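Local coordinates for WbbM protein (Klebsiella pneumoniae, PDB 6U4B) that acts as a bifunctional O-antigen polymerase, probably adding sugars through two glycosyltransferase modules, one of family 8 type and one of a newer family, at residues Lys30-His35 and Ile46-His51; Ser34-Ser39 and Met101-His106; Leu50-Ala55 and Glu81-Tyr86; Glu288-Ala293 and Val367-Glu372. All coordinates share one frame; numbering follows the deposited sequence.

Overall arrangement
Interactions 1, 2 and 3 cluster in one sheet region of the DUF4422 part. Interaction 1 pairs strand 29-35 with strand 47-51, and interaction 2 takes over where strand 29-35 runs out, sharing Ser34 and His35 with it; their centres lie about 8 Å apart. Interaction 3 continues from the end of strand 47-51 to the helix 82-91, and Glu81 OE2 meets His102 ND1 of interaction 2 at 2.6 Å. Interaction 4 joins the linker to the family 8 part, its centre about 13 Å from that of interaction 2, bridged by the Arg104 NH2-Glu288 OE2 salt bridge at 2.9 Å. All four lie away from the magnesium site of Asp406, Asp408 and His560.

Interaction 1 of 4, residues Lys30-His35 and Ile46-His51; sequences KIYTSH and IIKPLH
Lys30 starts the pairing by resting its CA against Ile46 O, and the next residue turns this into a proper bond: Ile31 N reaches Ile46 O at 3.0 Å, nearly straight. Ile31 O then takes Lys48 N at 2.8 Å. Tyr32 lies on the opposite face, its ring side by side with the Lys48 chain, CD1 3.6 Å from Lys48 CB, while Leu50 CD1 closes on the same ring; the Tyr32 hydroxyl bonds to Glu92. Here two parallel strands of a mixed sheet run in register, joined by eleven residues without a helix, so this is no beta-alpha-beta unit. Pro49 fits because its nitrogen sits at a position turned away from strand 29-35. Thr33 N bonds to Lys48 O, and Thr33 O receives Leu50 N at 2.7 Å. With chi1 51°, OG1 of Thr33 is set over Pro49, 3.3 Å from its CA, and its CG2 meets Ile47 CG2. Beyond Ser34, whose CA faces Leu50 O, His35 N donates to Leu50 O at 2.7 Å. The imidazole edge bonds back to Thr33, His35 NE2 to Thr33 OG1 at 3.0 Å, with Pro49 CB 3.6 Å from His35 NE2, while ND1 is held by Ser39 OG.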
# COMPACT_ATOMS: atom_id res chain seq x y z
N LYS A 30 -27.69 44.07 -9.96
CA LYS A 30 -26.78 42.94 -10.02
C LYS A 30 -27.24 42.04 -11.16
O LYS A 30 -28.35 41.50 -11.12
CB LYS A 30 -26.73 42.17 -8.70
CG LYS A 30 -25.98 42.89 -7.60
CD LYS A 30 -26.11 42.17 -6.27
CE LYS A 30 -24.77 41.60 -5.81
NZ LYS A 30 -24.85 41.08 -4.42
N ILE A 31 -26.40 41.90 -12.18
CA ILE A 31 -26.70 41.09 -13.35
C ILE A 31 -25.66 39.98 -13.44
O ILE A 31 -24.46 40.24 -13.29
CB ILE A 31 -26.72 41.93 -14.64
CG1 ILE A 31 -27.69 43.11 -14.49
CG2 ILE A 31 -27.11 41.07 -15.83
CD1 ILE A 31 -27.62 44.10 -15.63
N TYR A 32 -26.12 38.76 -13.70
CA TYR A 32 -25.26 37.59 -13.70
C TYR A 32 -25.10 37.05 -15.12
O TYR A 32 -26.07 36.97 -15.87
CB TYR A 32 -25.83 36.50 -12.78
CG TYR A 32 -25.98 36.96 -11.35
CD1 TYR A 32 -24.99 36.69 -10.41
CD2 TYR A 32 -27.09 37.68 -10.94
CE1 TYR A 32 -25.12 37.12 -9.10
CE2 TYR A 32 -27.23 38.11 -9.64
CZ TYR A 32 -26.24 37.83 -8.72
OH TYR A 32 -26.38 38.26 -7.42
N THR A 33 -23.87 36.68 -15.47
CA THR A 33 -23.58 36.08 -16.76
C THR A 33 -23.21 34.61 -16.57
O THR A 33 -22.50 34.26 -15.61
CB THR A 33 -22.44 36.81 -17.48
OG1 THR A 33 -21.32 36.96 -16.60
CG2 THR A 33 -22.91 38.19 -17.94
N SER A 34 -23.68 33.76 -17.48
CA SER A 34 -23.51 32.32 -17.37
C SER A 34 -22.37 31.86 -18.27
O SER A 34 -22.41 32.06 -19.49
CB SER A 34 -24.80 31.59 -17.74
OG SER A 34 -25.78 31.78 -16.73
N HIS A 35 -21.36 31.22 -17.68
CA HIS A 35 -20.22 30.70 -18.40
C HIS A 35 -20.09 29.20 -18.13
O HIS A 35 -20.39 28.72 -17.04
CB HIS A 35 -18.92 31.41 -17.98
CG HIS A 35 -18.99 32.90 -18.08
ND1 HIS A 35 -18.30 33.62 -19.04
CD2 HIS A 35 -19.64 33.82 -17.32
CE1 HIS A 35 -18.54 34.91 -18.88
NE2 HIS A 35 -19.35 35.06 -17.84
N ILE A 46 -20.95 45.50 -11.47
CA ILE A 46 -22.31 45.04 -11.24
C ILE A 46 -22.65 43.78 -12.02
O ILE A 46 -23.74 43.22 -11.82
CB ILE A 46 -23.32 46.15 -11.59
CG1 ILE A 46 -23.36 46.40 -13.10
CG2 ILE A 46 -22.96 47.43 -10.86
CD1 ILE A 46 -24.33 47.47 -13.51
N ILE A 47 -21.77 43.32 -12.90
CA ILE A 47 -21.96 42.07 -13.63
C ILE A 47 -21.16 40.98 -12.92
O ILE A 47 -19.94 41.08 -12.79
CB ILE A 47 -21.55 42.19 -15.10
CG1 ILE A 47 -22.61 42.97 -15.89
CG2 ILE A 47 -21.38 40.81 -15.72
CD1 ILE A 47 -22.37 44.45 -15.99
N LYS A 48 -21.85 39.94 -12.46
CA LYS A 48 -21.22 38.86 -11.72
C LYS A 48 -21.19 37.60 -12.57
O LYS A 48 -22.26 37.04 -12.87
CB LYS A 48 -21.96 38.60 -10.40
CG LYS A 48 -22.17 39.84 -9.54
CD LYS A 48 -20.89 40.27 -8.84
CE LYS A 48 -20.58 39.39 -7.63
NZ LYS A 48 -19.46 39.93 -6.81
N PRO A 49 -20.02 37.11 -12.98
CA PRO A 49 -19.98 35.88 -13.78
C PRO A 49 -20.18 34.64 -12.93
O PRO A 49 -19.73 34.57 -11.78
CB PRO A 49 -18.57 35.92 -14.40
CG PRO A 49 -17.76 36.72 -13.43
CD PRO A 49 -18.70 37.75 -12.86
N LEU A 50 -20.86 33.65 -13.50
CA LEU A 50 -21.12 32.38 -12.84
C LEU A 50 -20.73 31.24 -13.76
O LEU A 50 -21.06 31.25 -14.95
CB LEU A 50 -22.60 32.25 -12.43
CG LEU A 50 -23.07 33.09 -11.24
CD1 LEU A 50 -24.57 32.91 -11.03
CD2 LEU A 50 -22.31 32.73 -9.98
N HIS A 51 -20.04 30.25 -13.20
CA HIS A 51 -19.71 29.01 -13.90
C HIS A 51 -20.89 28.07 -13.69
O HIS A 51 -20.99 27.40 -12.66
CB HIS A 51 -18.41 28.44 -13.36
CG HIS A 51 -17.97 27.17 -14.03
ND1 HIS A 51 -16.81 26.51 -13.69
CD2 HIS A 51 -18.55 26.42 -15.00
CE1 HIS A 51 -16.68 25.43 -14.43
NE2 HIS A 51 -17.72 25.35 -15.23

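Interaction 2 of 4, residues Ser34-Ser39 and Met101-His106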
# COMPACT_ATOMS: atom_id res chain seq x y z
N SER A 34 -23.68 33.76 -17.48
CA SER A 34 -23.51 32.32 -17.37
C SER A 34 -22.37 31.86 -18.27
O SER A 34 -22.41 32.06 -19.49
CB SER A 34 -24.80 31.59 -17.74
OG SER A 34 -25.78 31.78 -16.73
N HIS A 35 -21.36 31.22 -17.68
CA HIS A 35 -20.22 30.70 -18.40
C HIS A 35 -20.09 29.20 -18.13
O HIS A 35 -20.39 28.72 -17.04
CB HIS A 35 -18.92 31.41 -17.98
CG HIS A 35 -18.99 32.90 -18.08
ND1 HIS A 35 -18.30 33.62 -19.04
CD2 HIS A 35 -19.64 33.82 -17.32
CE1 HIS A 35 -18.54 34.91 -18.88
NE2 HIS A 35 -19.35 35.06 -17.84
N HIS A 36 -19.63 28.47 -19.15
CA HIS A 36 -19.37 27.05 -19.03
C HIS A 36 -17.95 26.68 -19.44
O HIS A 36 -17.58 25.50 -19.33
CB HIS A 36 -20.37 26.25 -19.88
CG HIS A 36 -20.16 26.37 -21.35
ND1 HIS A 36 -20.57 27.47 -22.08
CD2 HIS A 36 -19.58 25.53 -22.24
CE1 HIS A 36 -20.25 27.31 -23.35
NE2 HIS A 36 -19.65 26.14 -23.48
N LYS A 37 -17.16 27.64 -19.90
CA LYS A 37 -15.77 27.41 -20.25
C LYS A 37 -15.03 28.73 -20.08
O LYS A 37 -15.65 29.77 -19.89
CB LYS A 37 -15.63 26.88 -21.69
CG LYS A 37 -16.13 27.82 -22.77
CD LYS A 37 -15.60 27.38 -24.12
CE LYS A 37 -16.60 27.66 -25.24
NZ LYS A 37 -16.08 27.20 -26.56
N PRO A 38 -13.68 28.70 -20.12
CA PRO A 38 -12.93 29.96 -20.07
C PRO A 38 -13.39 30.94 -21.14
O PRO A 38 -13.29 30.66 -22.34
CB PRO A 38 -11.48 29.52 -20.30
CG PRO A 38 -11.44 28.14 -19.73
CD PRO A 38 -12.78 27.53 -20.05
N SER A 39 -13.91 32.09 -20.71
CA SER A 39 -14.50 33.06 -21.62
C SER A 39 -14.46 34.43 -20.98
O SER A 39 -14.48 34.56 -19.75
CB SER A 39 -15.94 32.67 -21.99
OG SER A 39 -16.68 32.33 -20.84
N MET A 101 -27.73 37.53 -18.11
CA MET A 101 -27.34 37.61 -19.51
C MET A 101 -26.45 36.42 -19.84
O MET A 101 -25.93 35.75 -18.94
CB MET A 101 -26.61 38.93 -19.82
CG MET A 101 -27.44 40.18 -19.52
SD MET A 101 -26.70 41.73 -20.07
CE MET A 101 -25.23 41.82 -19.05
N HIS A 102 -26.30 36.15 -21.13
CA HIS A 102 -25.39 35.11 -21.58
C HIS A 102 -23.95 35.62 -21.52
O HIS A 102 -23.69 36.79 -21.22
CB HIS A 102 -25.77 34.64 -22.98
CG HIS A 102 -27.20 34.23 -23.11
ND1 HIS A 102 -27.71 33.10 -22.50
CD2 HIS A 102 -28.23 34.80 -23.77
CE1 HIS A 102 -29.00 33.00 -22.79
NE2 HIS A 102 -29.34 34.02 -23.55
N TYR A 103 -22.99 34.74 -21.82
CA TYR A 103 -21.59 35.13 -21.75
C TYR A 103 -21.09 35.80 -23.03
O TYR A 103 -20.15 36.59 -22.97
CB TYR A 103 -20.69 33.92 -21.42
CG TYR A 103 -20.48 32.92 -22.54
CD1 TYR A 103 -19.33 32.96 -23.32
CD2 TYR A 103 -21.41 31.92 -22.80
CE1 TYR A 103 -19.11 32.04 -24.33
CE2 TYR A 103 -21.21 31.00 -23.82
CZ TYR A 103 -20.06 31.07 -24.59
OH TYR A 103 -19.85 30.15 -25.59
N ARG A 104 -21.71 35.52 -24.18
CA ARG A 104 -21.39 36.23 -25.41
C ARG A 104 -22.60 36.93 -26.00
O ARG A 104 -22.53 37.43 -27.13
CB ARG A 104 -20.78 35.27 -26.44
CG ARG A 104 -19.27 35.14 -26.32
CD ARG A 104 -18.74 33.95 -27.09
NE ARG A 104 -18.96 34.06 -28.53
CZ ARG A 104 -18.53 33.16 -29.41
NH1 ARG A 104 -18.76 33.33 -30.70
NH2 ARG A 104 -17.86 32.09 -28.99
N ARG A 105 -23.72 36.98 -25.28
CA ARG A 105 -24.92 37.69 -25.71
C ARG A 105 -25.41 38.53 -24.54
O ARG A 105 -25.66 37.99 -23.45
CB ARG A 105 -26.00 36.73 -26.18
CG ARG A 105 -25.67 36.00 -27.48
CD ARG A 105 -26.55 34.78 -27.66
NE ARG A 105 -26.43 34.20 -28.99
CZ ARG A 105 -25.55 33.25 -29.32
NH1 ARG A 105 -24.71 32.77 -28.41
NH2 ARG A 105 -25.52 32.78 -30.56
N HIS A 106 -25.53 39.83 -24.75
CA HIS A 106 -25.87 40.77 -23.68
C HIS A 106 -27.01 41.67 -24.14
O HIS A 106 -27.51 41.56 -25.27
CB HIS A 106 -24.64 41.59 -23.28
CG HIS A 106 -23.46 40.75 -22.87
ND1 HIS A 106 -22.22 40.88 -23.46
CD2 HIS A 106 -23.34 39.78 -21.94
CE1 HIS A 106 -21.39 40.02 -22.91
NE2 HIS A 106 -22.04 39.34 -21.98
O HOH W 1 -24.42 31.93 -21.57
O HOH W 2 -27.37 33.78 -17.23
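Ser34 N reaches Met101 O over 3.3 Å, a weak bond bent to 143° at the hydrogen, as strands 29-35 and 97-102 part. Water fills in for the strand pairing here: one molecule donates to Ser34 O and accepts from Tyr103 N, and a second links Ser34 OG to Met101 O. Past the strands Tyr103 carries the contact. The backbone sets its CB over one face of His35, 3.6 Å from the ring centroid in a CH-pi contact, and chi1 of 74° then directs the phenol ring along the loop of residues 36-39. The His36 ring turns its edge toward the face of Tyr103, offset, the two planes at 76°, with His36 CE1 3.6 Å from Tyr103 OH. Ser39 comes in beside the phenol, its CB 3.7 Å from Tyr103 CD1. The three rings of His35, His36 and Tyr103 thus form an aromatic cluster where the strand gives way to loop. His35 itself is pinned: ND1 donates to Ser39 OG at 2.7 Å, in the plane of the imidazole, and Ser39 OG passes on to Lys37 O at 2.9 Å. This short relay, with Thr33 at the far nitrogen, fixes the rotation of the imidazole on which Tyr103 CB packs, while Tyr103 OH is hydrogen-bonded to Glu288 and its N to a water.

Interaction 3 of 4, residues Leu50-Ala55 and Glu81-Tyr86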
# COMPACT_ATOMS: atom_id res chain seq x y z
N LEU A 50 -20.86 33.65 -13.50
CA LEU A 50 -21.12 32.38 -12.84
C LEU A 50 -20.73 31.24 -13.76
O LEU A 50 -21.06 31.25 -14.95
CB LEU A 50 -22.60 32.25 -12.43
CG LEU A 50 -23.07 33.09 -11.24
CD1 LEU A 50 -24.57 32.91 -11.03
CD2 LEU A 50 -22.31 32.73 -9.98
N HIS A 51 -20.04 30.25 -13.20
CA HIS A 51 -19.71 29.01 -13.90
C HIS A 51 -20.89 28.07 -13.69
O HIS A 51 -20.99 27.40 -12.66
CB HIS A 51 -18.41 28.44 -13.36
CG HIS A 51 -17.97 27.17 -14.03
ND1 HIS A 51 -16.81 26.51 -13.69
CD2 HIS A 51 -18.55 26.42 -15.00
CE1 HIS A 51 -16.68 25.43 -14.43
NE2 HIS A 51 -17.72 25.35 -15.23
N VAL A 52 -21.79 28.02 -14.66
CA VAL A 52 -23.00 27.20 -14.52
C VAL A 52 -22.65 25.75 -14.79
O VAL A 52 -21.75 25.43 -15.57
CB VAL A 52 -24.13 27.70 -15.45
CG1 VAL A 52 -24.48 29.14 -15.10
CG2 VAL A 52 -23.74 27.57 -16.91
N GLY A 53 -23.38 24.85 -14.13
CA GLY A 53 -23.07 23.43 -14.23
C GLY A 53 -21.71 23.06 -13.70
O GLY A 53 -21.12 22.08 -14.16
N LYS A 54 -21.18 23.82 -12.74
CA LYS A 54 -19.85 23.54 -12.22
C LYS A 54 -19.80 22.24 -11.43
O LYS A 54 -18.74 21.62 -11.34
CB LYS A 54 -19.36 24.71 -11.35
CG LYS A 54 -17.89 24.61 -10.95
CD LYS A 54 -17.39 25.87 -10.25
CE LYS A 54 -15.90 25.79 -9.98
NZ LYS A 54 -15.56 24.73 -8.99
N ALA A 55 -20.93 21.81 -10.87
CA ALA A 55 -20.98 20.53 -10.17
C ALA A 55 -20.63 19.36 -11.07
O ALA A 55 -20.19 18.32 -10.58
CB ALA A 55 -22.36 20.32 -9.54
N GLU A 81 -29.51 27.72 -18.15
CA GLU A 81 -29.21 28.86 -17.29
C GLU A 81 -30.15 29.00 -16.11
O GLU A 81 -29.93 29.89 -15.28
CB GLU A 81 -29.22 30.15 -18.10
CG GLU A 81 -27.92 30.48 -18.78
CD GLU A 81 -27.94 30.21 -20.27
OE1 GLU A 81 -28.61 29.24 -20.68
OE2 GLU A 81 -27.30 30.97 -21.02
N LEU A 82 -31.20 28.18 -16.02
CA LEU A 82 -32.05 28.21 -14.83
C LEU A 82 -31.26 27.87 -13.57
O LEU A 82 -31.63 28.31 -12.47
CB LEU A 82 -33.22 27.25 -14.99
CG LEU A 82 -34.33 27.70 -15.94
CD1 LEU A 82 -35.36 26.60 -16.12
CD2 LEU A 82 -34.98 28.97 -15.43
N THR A 83 -30.17 27.11 -13.70
CA THR A 83 -29.32 26.80 -12.55
C THR A 83 -28.67 28.06 -11.99
O THR A 83 -28.47 28.16 -10.78
CB THR A 83 -28.25 25.77 -12.93
OG1 THR A 83 -27.39 26.32 -13.94
CG2 THR A 83 -28.90 24.52 -13.48
N ALA A 84 -28.32 29.02 -12.85
CA ALA A 84 -27.84 30.31 -12.36
C ALA A 84 -28.97 31.08 -11.69
O ALA A 84 -28.80 31.63 -10.60
CB ALA A 84 -27.23 31.12 -13.50
N HIS A 85 -30.13 31.14 -12.35
CA HIS A 85 -31.33 31.74 -11.76
C HIS A 85 -31.61 31.14 -10.39
O HIS A 85 -31.77 31.87 -9.40
CB HIS A 85 -32.51 31.53 -12.71
CG HIS A 85 -33.81 32.09 -12.22
ND1 HIS A 85 -34.95 32.09 -13.00
CD2 HIS A 85 -34.16 32.67 -11.05
CE1 HIS A 85 -35.95 32.64 -12.33
NE2 HIS A 85 -35.49 33.00 -11.14
N TYR A 86 -31.66 29.81 -10.30
CA TYR A 86 -31.95 29.15 -9.03
C TYR A 86 -30.92 29.51 -7.97
O TYR A 86 -31.27 29.82 -6.83
CB TYR A 86 -32.00 27.63 -9.23
CG TYR A 86 -32.36 26.86 -7.98
CD1 TYR A 86 -31.38 26.44 -7.09
CD2 TYR A 86 -33.68 26.54 -7.69
CE1 TYR A 86 -31.70 25.74 -5.95
CE2 TYR A 86 -34.01 25.83 -6.55
CZ TYR A 86 -33.02 25.44 -5.69
OH TYR A 86 -33.35 24.74 -4.55
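Val52 and Ala84 meet because the valine's chi1 of -60° places CG1 beside its own backbone N, opposite the carbonyl carbon, from where it touches Ala84 CB at 3.7 Å. Thr83, one residue earlier on the helix, has chi1 63°, which tucks OG1 back against the main chain; the hydroxyl oxygen then lies 3.8 Å from Val52 CB. Leu50 comes in from the strand with CD1 4.0 Å from Ala84 CB, so the small methyl of the alanine is touched by two branched side chains. Around Val52 and Gly53 the chain makes a type II beta turn from His51 to Lys54, with Gly53 at its third position and a positive phi of 63°. The contact itself is van der Waals packing, and Asp66 supplies the polar link between turn and helix: its OD2 is hydrogen-bonded to Gly53 N and Thr83 OG1, and its OD1 to Lys54 N. Cys80 O is also in hydrogen-bonding contact with Thr83 OG1. Helix 82-91 packs here on the end of strand 47-51 and on Ser34 of the adjoining strand 29-35; farther along it Trp87 and Val88 also touch Leu50, and round the helix Leu82 and His85 meet helix 220-240.

Interaction 4 of 4, residues Glu288-Ala293 and Val367-Glu372; sequences ETFNGA and VNAFTE
Glu288 and Glu372 cross with their carboxylate planes 79° apart, where the linker that follows strand 277-285 passes a 3-10 segment, residues 367-371, that follows strand 360-366 of the family 8 part. The two acids do not pair: Glu288 OE1 and Glu372 OE1 stand 3.9 Å apart, like charges whose repulsion is probably eased by Arg104, which forms a salt bridge with Glu288 OE2. Glu372 bends at its base, chi1 42°, and then runs extended, which lays its chain alongside the Glu288 carbonyl, with CD 3.6 Å from Glu288 O. The main chains meet through one hydrogen bond where the 3-10 segment ends. Phe290 N donates to Glu372 O at 2.9 Å, bent to 139° at the hydrogen, and Thr289 CA only brushes the same oxygen, Glu372 O, at 3.3 Å. Phe290 CB points toward residues 367-372, with CG anti to its backbone N, and the ring meets Ala369, CG 4.3 Å from Ala369 CB, the methyl coming obliquely to the ring. Leu395 of helix 392-395, Ile373 and Pro38 also pack on the Phe290 side chain, and Phe365 meets its ring, so the linker's aromatic group is lodged between Pro38 of the loop after strand 29-35 and the family 8 residues. On one face of Phe290 its own chain folds back, and Gly292 N sits 3.5 Å above the ring plane, over its centre.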
# COMPACT_ATOMS: atom_id res chain seq x y z
N GLU A 288 -14.58 34.74 -29.38
CA GLU A 288 -14.41 34.44 -27.96
C GLU A 288 -12.98 34.69 -27.54
O GLU A 288 -12.03 34.35 -28.25
CB GLU A 288 -14.80 32.99 -27.68
CG GLU A 288 -15.27 32.74 -26.25
CD GLU A 288 -15.77 31.33 -26.04
OE1 GLU A 288 -15.04 30.52 -25.44
OE2 GLU A 288 -16.89 31.02 -26.50
N THR A 289 -12.82 35.31 -26.37
CA THR A 289 -11.51 35.57 -25.77
C THR A 289 -11.55 35.11 -24.32
O THR A 289 -12.56 34.61 -23.82
CB THR A 289 -11.13 37.05 -25.87
OG1 THR A 289 -12.10 37.83 -25.17
CG2 THR A 289 -11.08 37.50 -27.32
N PHE A 290 -10.42 35.27 -23.63
CA PHE A 290 -10.33 34.96 -22.20
C PHE A 290 -9.49 36.02 -21.52
O PHE A 290 -8.38 36.32 -21.96
CB PHE A 290 -9.73 33.57 -21.96
CG PHE A 290 -9.42 33.29 -20.52
CD1 PHE A 290 -10.44 32.95 -19.63
CD2 PHE A 290 -8.12 33.38 -20.04
CE1 PHE A 290 -10.16 32.70 -18.30
CE2 PHE A 290 -7.83 33.13 -18.72
CZ PHE A 290 -8.85 32.79 -17.84
N ASN A 291 -10.03 36.58 -20.43
CA ASN A 291 -9.37 37.66 -19.70
C ASN A 291 -9.34 37.42 -18.19
O ASN A 291 -8.93 38.32 -17.45
CB ASN A 291 -10.04 39.01 -20.00
CG ASN A 291 -11.48 39.09 -19.49
OD1 ASN A 291 -12.10 38.08 -19.14
ND2 ASN A 291 -12.02 40.30 -19.46
N GLY A 292 -9.75 36.24 -17.73
CA GLY A 292 -9.81 35.95 -16.32
C GLY A 292 -8.47 35.58 -15.71
O GLY A 292 -7.41 35.65 -16.34
N ALA A 293 -8.53 35.17 -14.45
CA ALA A 293 -7.35 34.78 -13.68
C ALA A 293 -7.80 33.89 -12.53
O ALA A 293 -8.96 33.97 -12.09
CB ALA A 293 -6.59 36.00 -13.15
N VAL A 367 -5.83 24.50 -20.60
CA VAL A 367 -4.68 25.24 -21.11
C VAL A 367 -4.97 25.87 -22.47
O VAL A 367 -4.35 26.88 -22.83
CB VAL A 367 -3.45 24.30 -21.18
CG1 VAL A 367 -3.57 23.34 -22.35
CG2 VAL A 367 -2.15 25.11 -21.25
N ASN A 368 -5.92 25.32 -23.22
CA ASN A 368 -6.18 25.78 -24.58
C ASN A 368 -6.82 27.16 -24.63
O ASN A 368 -6.88 27.75 -25.71
CB ASN A 368 -7.06 24.76 -25.31
CG ASN A 368 -6.39 23.41 -25.44
OD1 ASN A 368 -5.44 23.25 -26.20
ND2 ASN A 368 -6.88 22.43 -24.69
N ALA A 369 -7.28 27.70 -23.50
CA ALA A 369 -7.76 29.07 -23.47
C ALA A 369 -6.65 30.07 -23.75
O ALA A 369 -6.94 31.23 -24.07
CB ALA A 369 -8.40 29.38 -22.12
N PHE A 370 -5.39 29.65 -23.64
CA PHE A 370 -4.26 30.56 -23.86
C PHE A 370 -4.15 31.02 -25.31
O PHE A 370 -3.49 32.03 -25.57
CB PHE A 370 -2.96 29.89 -23.43
CG PHE A 370 -2.83 29.70 -21.94
CD1 PHE A 370 -3.57 30.47 -21.07
CD2 PHE A 370 -1.97 28.74 -21.43
CE1 PHE A 370 -3.46 30.30 -19.70
CE2 PHE A 370 -1.85 28.56 -20.06
CZ PHE A 370 -2.60 29.34 -19.20
N THR A 371 -4.77 30.31 -26.26
CA THR A 371 -4.68 30.72 -27.65
C THR A 371 -5.52 31.95 -27.97
O THR A 371 -5.46 32.44 -29.10
CB THR A 371 -5.11 29.57 -28.57
OG1 THR A 371 -6.49 29.25 -28.34
CG2 THR A 371 -4.25 28.34 -28.31
N GLU A 372 -6.29 32.45 -27.00
CA GLU A 372 -7.20 33.57 -27.24
C GLU A 372 -7.22 34.52 -26.05
O GLU A 372 -8.28 34.99 -25.62
CB GLU A 372 -8.61 33.06 -27.55
CG GLU A 372 -9.06 31.90 -26.66
CD GLU A 372 -10.44 31.39 -27.03
OE1 GLU A 372 -11.31 31.33 -26.14
OE2 GLU A 372 -10.65 31.06 -28.22